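Local coordinates for methanol--corrinoid protein co-methyltransferase (Methanosarcina barkeri, PDB 2I2X), which transfers the methyl group of methanol to the cob(I)amide carried by its partner MtaC, as the zinc-dependent MtaB subunit of a methanogenic methyltransferase complex, at residues A[5-17]-A[376-389]. Sequence-based numbering, arbitrary orientation.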
loop_
_atom_site.group_PDB
_atom_site.type_symbol
_atom_site.label_atom_id
_atom_site.label_comp_id
_atom_site.label_asym_id
_atom_site.label_seq_id
_atom_site.Cartn_x
_atom_site.Cartn_y
_atom_site.Cartn_z
ATOM N N ARG A 5 -9.978 -21.982 33.078
ATOM C CA ARG A 5 -10.902 -20.969 32.555
ATOM C C ARG A 5 -10.888 -19.626 33.278
ATOM O O ARG A 5 -10.625 -19.577 34.462
ATOM C CB ARG A 5 -12.307 -21.550 32.435
ATOM C CG ARG A 5 -12.248 -22.991 31.979
ATOM C CD ARG A 5 -13.275 -23.338 30.946
ATOM N NE ARG A 5 -12.694 -23.242 29.627
ATOM C CZ ARG A 5 -12.691 -24.196 28.698
ATOM N NH1 ARG A 5 -13.256 -25.384 28.898
ATOM N NH2 ARG A 5 -12.116 -23.930 27.529
ATOM N N TYR A 6 -11.157 -18.542 32.550
ATOM C CA TYR A 6 -11.137 -17.202 33.131
ATOM C C TYR A 6 -12.450 -16.883 33.801
ATOM O O TYR A 6 -13.501 -17.028 33.201
ATOM C CB TYR A 6 -10.801 -16.119 32.077
ATOM C CG TYR A 6 -9.331 -16.018 31.802
ATOM C CD1 TYR A 6 -8.531 -15.098 32.476
ATOM C CD2 TYR A 6 -8.720 -16.873 30.881
ATOM C CE1 TYR A 6 -7.146 -15.035 32.234
ATOM C CE2 TYR A 6 -7.347 -16.816 30.626
ATOM C CZ TYR A 6 -6.575 -15.899 31.317
ATOM O OH TYR A 6 -5.241 -15.856 31.065
ATOM N N THR A 7 -12.382 -16.436 35.048
ATOM C CA THR A 7 -13.594 -16.080 35.806
ATOM C C THR A 7 -13.422 -14.715 36.420
ATOM O O THR A 7 -14.234 -14.279 37.240
ATOM C CB THR A 7 -14.000 -17.173 36.873
ATOM O OG1 THR A 7 -12.851 -17.561 37.632
ATOM C CG2 THR A 7 -14.546 -18.439 36.172
ATOM N N SER A 8 -12.355 -14.025 36.015
ATOM C CA SER A 8 -12.178 -12.627 36.405
ATOM C C SER A 8 -11.424 -11.887 35.313
ATOM O O SER A 8 -10.907 -12.531 34.402
ATOM C CB SER A 8 -11.499 -12.500 37.775
ATOM O OG SER A 8 -10.331 -13.275 37.799
ATOM N N MET A 9 -11.424 -10.552 35.387
ATOM C CA MET A 9 -10.766 -9.665 34.424
ATOM C C MET A 9 -9.362 -9.277 34.913
ATOM O O MET A 9 -9.191 -8.895 36.059
ATOM C CB MET A 9 -11.568 -8.357 34.274
ATOM C CG MET A 9 -13.058 -8.447 33.962
ATOM S SD MET A 9 -13.314 -9.049 32.319
ATOM C CE MET A 9 -12.685 -7.713 31.283
ATOM N N ALA A 10 -8.370 -9.347 34.036
ATOM C CA ALA A 10 -7.007 -8.884 34.311
ATOM C C ALA A 10 -6.929 -7.411 34.663
ATOM O O ALA A 10 -6.087 -7.003 35.449
ATOM C CB ALA A 10 -6.126 -9.149 33.115
ATOM N N TYR A 11 -7.796 -6.614 34.073
ATOM C CA TYR A 11 -7.808 -5.195 34.294
ATOM C C TYR A 11 -9.009 -4.837 35.161
ATOM O O TYR A 11 -10.087 -5.386 34.973
ATOM C CB TYR A 11 -7.952 -4.465 32.939
ATOM C CG TYR A 11 -6.743 -4.508 32.055
ATOM C CD1 TYR A 11 -5.718 -3.558 32.181
ATOM C CD2 TYR A 11 -6.619 -5.477 31.070
ATOM C CE1 TYR A 11 -4.577 -3.605 31.344
ATOM C CE2 TYR A 11 -5.485 -5.538 30.234
ATOM C CZ TYR A 11 -4.485 -4.596 30.370
ATOM O OH TYR A 11 -3.387 -4.682 29.542
ATOM N N ALA A 12 -8.847 -3.871 36.063
ATOM C CA ALA A 12 -9.943 -3.470 36.955
ATOM C C ALA A 12 -11.056 -2.719 36.248
ATOM O O ALA A 12 -12.194 -2.775 36.689
ATOM C CB ALA A 12 -9.408 -2.633 38.119
ATOM N N ASN A 13 -10.724 -1.998 35.169
ATOM C CA ASN A 13 -11.704 -1.264 34.351
ATOM C C ASN A 13 -11.088 -0.946 32.981
ATOM O O ASN A 13 -9.862 -1.060 32.818
ATOM C CB ASN A 13 -12.145 0.023 35.074
ATOM C CG ASN A 13 -10.969 0.982 35.339
ATOM O OD1 ASN A 13 -10.335 1.472 34.403
ATOM N ND2 ASN A 13 -10.691 1.261 36.608
ATOM N N ALA A 14 -11.911 -0.510 32.021
ATOM C CA ALA A 14 -11.465 -0.260 30.628
ATOM C C ALA A 14 -10.381 0.798 30.511
ATOM O O ALA A 14 -9.516 0.716 29.649
ATOM C CB ALA A 14 -12.659 0.099 29.712
ATOM N N ASP A 15 -10.424 1.783 31.396
ATOM C CA ASP A 15 -9.511 2.915 31.324
ATOM C C ASP A 15 -8.063 2.570 31.635
ATOM O O ASP A 15 -7.172 3.395 31.392
ATOM C CB ASP A 15 -9.979 4.077 32.205
ATOM C CG ASP A 15 -9.138 5.320 31.993
ATOM O OD1 ASP A 15 -9.297 5.965 30.944
ATOM O OD2 ASP A 15 -8.294 5.634 32.860
ATOM N N GLU A 16 -7.828 1.367 32.145
ATOM C CA GLU A 16 -6.473 0.893 32.445
ATOM C C GLU A 16 -5.800 0.344 31.183
ATOM O O GLU A 16 -4.557 0.165 31.140
ATOM C CB GLU A 16 -6.510 -0.247 33.491
ATOM C CG GLU A 16 -6.395 0.175 34.949
ATOM C CD GLU A 16 -6.586 -0.977 35.974
ATOM O OE1 GLU A 16 -6.748 -2.178 35.596
ATOM O OE2 GLU A 16 -6.577 -0.655 37.198
ATOM N N MET A 17 -6.620 0.019 30.185
ATOM C CA MET A 17 -6.114 -0.504 28.925
ATOM C C MET A 17 -5.499 0.594 28.022
ATOM O O MET A 17 -6.007 1.730 27.916
ATOM C CB MET A 17 -7.215 -1.247 28.190
ATOM C CG MET A 17 -7.769 -2.464 28.972
ATOM S SD MET A 17 -9.132 -3.246 28.093
ATOM C CE MET A 17 -8.154 -4.208 26.972
ATOM N N TYR A 376 -14.588 -4.241 26.892
ATOM C CA TYR A 376 -14.366 -4.594 28.291
ATOM C C TYR A 376 -15.672 -5.135 28.887
ATOM O O TYR A 376 -15.682 -6.148 29.587
ATOM C CB TYR A 376 -13.877 -3.369 29.088
ATOM C CG TYR A 376 -13.549 -3.670 30.527
ATOM C CD1 TYR A 376 -14.527 -3.564 31.542
ATOM C CD2 TYR A 376 -12.262 -4.087 30.882
ATOM C CE1 TYR A 376 -14.212 -3.887 32.893
ATOM C CE2 TYR A 376 -11.924 -4.390 32.204
ATOM C CZ TYR A 376 -12.885 -4.305 33.209
ATOM O OH TYR A 376 -12.493 -4.627 34.497
ATOM N N ARG A 377 -16.766 -4.448 28.596
ATOM C CA ARG A 377 -18.085 -4.831 29.083
ATOM C C ARG A 377 -18.446 -6.246 28.576
ATOM O O ARG A 377 -18.915 -7.087 29.358
ATOM C CB ARG A 377 -19.116 -3.781 28.666
ATOM C CG ARG A 377 -20.539 -4.064 29.042
ATOM C CD ARG A 377 -21.485 -2.951 28.587
ATOM N NE ARG A 377 -22.897 -3.360 28.607
ATOM C CZ ARG A 377 -23.933 -2.554 28.328
ATOM N NH1 ARG A 377 -23.741 -1.281 27.992
ATOM N NH2 ARG A 377 -25.177 -3.028 28.364
ATOM N N VAL A 378 -18.185 -6.516 27.296
ATOM C CA VAL A 378 -18.417 -7.839 26.745
ATOM C C VAL A 378 -17.512 -8.824 27.441
ATOM O O VAL A 378 -17.943 -9.897 27.794
ATOM C CB VAL A 378 -18.213 -7.895 25.228
ATOM C CG1 VAL A 378 -18.210 -9.352 24.726
ATOM C CG2 VAL A 378 -19.289 -7.071 24.518
ATOM N N GLY A 379 -16.269 -8.420 27.684
ATOM C CA GLY A 379 -15.368 -9.136 28.594
ATOM C C GLY A 379 -16.012 -9.562 29.923
ATOM O O GLY A 379 -15.869 -10.733 30.325
ATOM N N GLN A 380 -16.704 -8.632 30.598
ATOM C CA GLN A 380 -17.306 -8.898 31.920
ATOM C C GLN A 380 -18.441 -9.936 31.828
ATOM O O GLN A 380 -18.665 -10.729 32.762
ATOM C CB GLN A 380 -17.858 -7.622 32.576
ATOM C CG GLN A 380 -16.820 -6.684 33.147
ATOM C CD GLN A 380 -17.386 -5.302 33.484
ATOM O OE1 GLN A 380 -18.088 -4.679 32.676
ATOM N NE2 GLN A 380 -17.062 -4.807 34.672
ATOM N N SER A 381 -19.135 -9.928 30.695
ATOM C CA SER A 381 -20.290 -10.772 30.527
ATOM C C SER A 381 -19.817 -12.198 30.290
ATOM O O SER A 381 -20.531 -13.167 30.603
ATOM C CB SER A 381 -21.172 -10.272 29.377
ATOM O OG SER A 381 -20.640 -10.654 28.127
ATOM N N ILE A 382 -18.607 -12.333 29.767
ATOM C CA ILE A 382 -18.016 -13.651 29.581
ATOM C C ILE A 382 -17.555 -14.278 30.899
ATOM O O ILE A 382 -17.864 -15.437 31.172
ATOM C CB ILE A 382 -16.838 -13.591 28.571
ATOM C CG1 ILE A 382 -17.386 -13.176 27.179
ATOM C CG2 ILE A 382 -16.015 -14.925 28.563
ATOM C CD1 ILE A 382 -16.340 -12.703 26.220
ATOM N N VAL A 383 -16.806 -13.528 31.710
ATOM C CA VAL A 383 -16.140 -14.136 32.850
ATOM C C VAL A 383 -17.153 -14.494 33.934
ATOM O O VAL A 383 -16.935 -15.432 34.710
ATOM C CB VAL A 383 -14.974 -13.257 33.416
ATOM C CG1 VAL A 383 -13.917 -13.029 32.354
ATOM C CG2 VAL A 383 -15.489 -11.928 33.968
ATOM N N LYS A 384 -18.281 -13.780 33.957
ATOM C CA LYS A 384 -19.324 -14.057 34.954
ATOM C C LYS A 384 -19.889 -15.490 34.854
ATOM O O LYS A 384 -20.527 -15.942 35.792
ATOM C CB LYS A 384 -20.421 -12.963 34.998
ATOM C CG LYS A 384 -21.396 -12.956 33.825
ATOM C CD LYS A 384 -22.453 -11.869 33.941
ATOM C CE LYS A 384 -23.631 -12.245 33.066
ATOM N NZ LYS A 384 -24.159 -11.164 32.183
ATOM N N ASP A 385 -19.619 -16.192 33.745
ATOM C CA ASP A 385 -19.942 -17.628 33.572
ATOM C C ASP A 385 -18.777 -18.380 32.907
ATOM O O ASP A 385 -18.963 -19.334 32.155
ATOM C CB ASP A 385 -21.273 -17.830 32.812
ATOM C CG ASP A 385 -22.512 -17.503 33.680
ATOM O OD1 ASP A 385 -23.250 -16.554 33.344
ATOM O OD2 ASP A 385 -22.761 -18.182 34.712
ATOM N N GLY A 386 -17.561 -17.950 33.225
ATOM C CA GLY A 386 -16.355 -18.416 32.548
ATOM C C GLY A 386 -16.101 -19.902 32.465
ATOM O O GLY A 386 -15.347 -20.356 31.581
ATOM N N ASP A 387 -16.701 -20.682 33.372
ATOM C CA ASP A 387 -16.486 -22.145 33.363
ATOM C C ASP A 387 -17.314 -22.832 32.309
ATOM O O ASP A 387 -16.988 -23.921 31.900
ATOM C CB ASP A 387 -16.755 -22.768 34.731
ATOM C CG ASP A 387 -15.768 -22.299 35.782
ATOM O OD1 ASP A 387 -14.539 -22.425 35.555
ATOM O OD2 ASP A 387 -16.223 -21.809 36.851
ATOM N N ASN A 388 -18.353 -22.153 31.855
ATOM C CA ASN A 388 -19.346 -22.659 30.945
ATOM C C ASN A 388 -19.171 -22.052 29.531
ATOM O O ASN A 388 -19.476 -20.857 29.300
ATOM C CB ASN A 388 -20.696 -22.261 31.535
ATOM C CG ASN A 388 -21.869 -22.950 30.865
ATOM O OD1 ASN A 388 -22.009 -22.916 29.637
ATOM N ND2 ASN A 388 -22.745 -23.559 31.677
ATOM N N ILE A 389 -18.711 -22.863 28.580
ATOM C CA ILE A 389 -18.378 -22.341 27.247
ATOM C C ILE A 389 -19.576 -21.919 26.408
ATOM O O ILE A 389 -19.459 -21.008 25.567
ATOM C CB ILE A 389 -17.477 -23.303 26.424
ATOM C CG1 ILE A 389 -18.129 -24.694 26.253
ATOM C CG2 ILE A 389 -16.088 -23.402 27.062
ATOM C CD1 ILE A 389 -17.389 -25.612 25.272
#
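Thr7 passes Val383 with their CA atoms 4.4 Å apart, and the N-terminal arm 5-17 runs antiparallel to helix 372-383 and the turn that follows, from Arg5 by Asp387 to Ala14 by Tyr376. Two CA-H...O contacts mark the close passage, Gly386 CA to Tyr6 O (3.2 Å) and Thr7 CA to Val383 O; Gly386, with no CB, lets the Tyr6 carbonyl come this close. The Tyr376 ring, its CG anti to the backbone N (chi1 -177°), reaches out from the helix into the arm. Its OH donates to Tyr11 O at 2.6 Å, the donor tilted 35° from the carbonyl plane. Met9 CE sits over one ring face, 3.8 Å from the centroid, a CH-pi contact within a Met-aromatic pair; the backbone of Asn13 and Ala14 lies over the opposite face. Met9 bends at chi2 and chi3, which brings SD against the backbone of Gly379, 3.6 Å from its C. In this TIM-barrel subunit the arm lies between the C-terminal helices and helices 240-259 and 273-280, on both of which Tyr6 packs. A leucine in place of Tyr376 would probably leave Tyr11 O without its hydroxyl donor and Met9 CE without an aromatic face. Further along, Val383 CG1 meets Ser8 O, and Ile389 CG2 lies centrally over one face of the Arg5 guanidinium, 3.9 Å from CZ.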